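Local coordinates for Lmo0325 protein (Listeria monocytogenes EGD-e, PDB 4RYK) that probably binds DNA as a transcriptional regulator of the Rgg type, pairing a helix-turn-helix domain with an all-helical, TPR-like C-terminal domain, at residues 218-224 / 256-260. Residues are numbered along the deposited sequence; the frame is centred on the assembly and turned at random.
Sequences NKINYAN and IWMKE
The first turn of helix 220-235 faces the last turn of helix 243-259, with I220 and I256 closest at 7.3 Å between CA atoms. I256 sends its two branches to different partners: CD1 reaches A223 CB at 3.9 Å, while CG2 lies against the N224 amide, 3.5 Å from its OD1. I220 CD1 packs on the aliphatic end of K259, 3.9 Å from CE. K259 doubles back at chi2 (-72°), which helps bring CE to I220 and NZ to N218 OD1, where it makes a weak hydrogen bond. The N224 amide and the E260 carboxylate meet from opposite directions, their planes 23° apart. N224 ND2 donates to E260 OE2 (2.9 Å) from its anti side and well out of the carboxylate plane, in a bond bent to 145° at the hydrogen. A water closes the ring by donating to both N224 OD1 (3.0 Å) and E260 OE1 (2.8 Å), so the amide is tied to the carboxylate directly through ND2 and by way of the water through OD1. N218, with positive phi, ends helix 197-216 in a Schellman motif. That helix backs the apolar centre, its I215 touching both A223 and I256, and K259 also rests on F296 of helix 283-300, consistent with the TPR-like domain of Rgg regulators.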
# COMPACT_ATOMS: atom_id res chain seq x y z
N ASN A 218 17.26 -11.12 -25.67
CA ASN A 218 18.18 -10.27 -26.37
C ASN A 218 17.53 -9.15 -27.18
O ASN A 218 18.04 -8.76 -28.23
CB ASN A 218 19.05 -11.11 -27.30
CG ASN A 218 20.34 -10.45 -27.63
OD1 ASN A 218 20.94 -9.83 -26.78
ND2 ASN A 218 20.76 -10.56 -28.87
N LYS A 219 16.40 -8.64 -26.69
CA LYS A 219 15.77 -7.48 -27.29
C LYS A 219 16.12 -6.31 -26.43
O LYS A 219 15.33 -5.90 -25.56
CB LYS A 219 14.28 -7.68 -27.33
CG LYS A 219 13.86 -8.87 -28.18
CD LYS A 219 12.41 -8.70 -28.62
CE LYS A 219 12.06 -9.68 -29.73
NZ LYS A 219 11.47 -10.89 -29.12
N ILE A 220 17.33 -5.80 -26.62
CA ILE A 220 17.96 -4.86 -25.68
C ILE A 220 17.41 -3.42 -25.76
O ILE A 220 17.25 -2.75 -24.71
CB ILE A 220 19.49 -4.93 -25.82
CG1 ILE A 220 19.97 -6.35 -25.51
CG2 ILE A 220 20.18 -3.98 -24.85
CD1 ILE A 220 19.51 -6.92 -24.17
N ASN A 221 17.05 -2.98 -26.96
CA ASN A 221 16.34 -1.70 -27.11
C ASN A 221 15.07 -1.69 -26.27
O ASN A 221 14.81 -0.76 -25.55
CB ASN A 221 15.95 -1.43 -28.56
CG ASN A 221 17.15 -1.27 -29.45
OD1 ASN A 221 18.27 -1.03 -28.97
ND2 ASN A 221 16.95 -1.41 -30.76
N TYR A 222 14.27 -2.74 -26.42
CA TYR A 222 13.03 -2.84 -25.69
C TYR A 222 13.26 -3.00 -24.19
O TYR A 222 12.52 -2.45 -23.39
CB TYR A 222 12.22 -4.01 -26.24
CG TYR A 222 11.60 -3.81 -27.62
CD1 TYR A 222 11.66 -2.57 -28.28
CD2 TYR A 222 10.92 -4.85 -28.24
CE1 TYR A 222 11.07 -2.41 -29.53
CE2 TYR A 222 10.32 -4.69 -29.47
CZ TYR A 222 10.40 -3.47 -30.11
OH TYR A 222 9.80 -3.33 -31.37
N ALA A 223 14.28 -3.77 -23.82
CA ALA A 223 14.60 -3.99 -22.43
C ALA A 223 14.92 -2.66 -21.79
O ALA A 223 14.47 -2.39 -20.70
CB ALA A 223 15.76 -4.95 -22.26
N ASN A 224 15.68 -1.84 -22.48
CA ASN A 224 15.98 -0.49 -22.00
C ASN A 224 14.73 0.32 -21.85
O ASN A 224 14.58 1.03 -20.86
CB ASN A 224 16.97 0.24 -22.94
CG ASN A 224 18.42 -0.07 -22.58
OD1 ASN A 224 18.82 0.16 -21.46
ND2 ASN A 224 19.17 -0.66 -23.49
N ILE A 256 21.88 -5.19 -18.27
CA ILE A 256 21.89 -4.48 -19.53
C ILE A 256 23.24 -3.84 -19.83
O ILE A 256 23.72 -3.86 -20.97
CB ILE A 256 20.77 -3.47 -19.60
CG1 ILE A 256 19.42 -4.23 -19.60
CG2 ILE A 256 20.92 -2.61 -20.85
CD1 ILE A 256 18.20 -3.34 -19.65
N TRP A 257 23.87 -3.29 -18.81
CA TRP A 257 25.23 -2.80 -19.00
C TRP A 257 26.16 -3.90 -19.48
O TRP A 257 26.99 -3.67 -20.38
CB TRP A 257 25.78 -2.16 -17.73
CG TRP A 257 25.28 -0.76 -17.52
CD1 TRP A 257 24.83 0.10 -18.47
CD2 TRP A 257 25.19 -0.06 -16.28
NE1 TRP A 257 24.47 1.29 -17.90
CE2 TRP A 257 24.70 1.22 -16.56
CE3 TRP A 257 25.51 -0.39 -14.96
CZ2 TRP A 257 24.48 2.18 -15.56
CZ3 TRP A 257 25.32 0.57 -13.97
CH2 TRP A 257 24.81 1.84 -14.28
N MSE A 258 26.04 -5.10 -18.92
CA MSE A 258 26.90 -6.20 -19.35
C MSE A 258 26.69 -6.49 -20.81
O MSE A 258 27.62 -6.70 -21.55
CB MSE A 258 26.68 -7.45 -18.51
CG MSE A 258 27.12 -7.19 -17.09
SE MSE A 258 27.26 -8.81 -16.01
CE MSE A 258 25.46 -8.76 -15.26
N LYS A 259 25.45 -6.50 -21.23
CA LYS A 259 25.11 -6.69 -22.61
C LYS A 259 25.53 -5.54 -23.49
O LYS A 259 25.70 -5.73 -24.67
CB LYS A 259 23.60 -6.83 -22.76
CG LYS A 259 23.04 -8.13 -22.24
CD LYS A 259 23.41 -9.28 -23.15
CE LYS A 259 22.61 -9.25 -24.44
NZ LYS A 259 23.52 -9.58 -25.57
N GLU A 260 25.64 -4.33 -22.95
CA GLU A 260 26.06 -3.22 -23.78
C GLU A 260 27.58 -3.07 -23.75
O GLU A 260 28.08 -1.98 -23.96
CB GLU A 260 25.40 -1.93 -23.30
CG GLU A 260 23.92 -1.87 -23.62
CD GLU A 260 23.20 -0.73 -22.92
OE1 GLU A 260 23.70 -0.19 -21.90
OE2 GLU A 260 22.10 -0.37 -23.38
O HOH W 1 21.50 0.77 -20.37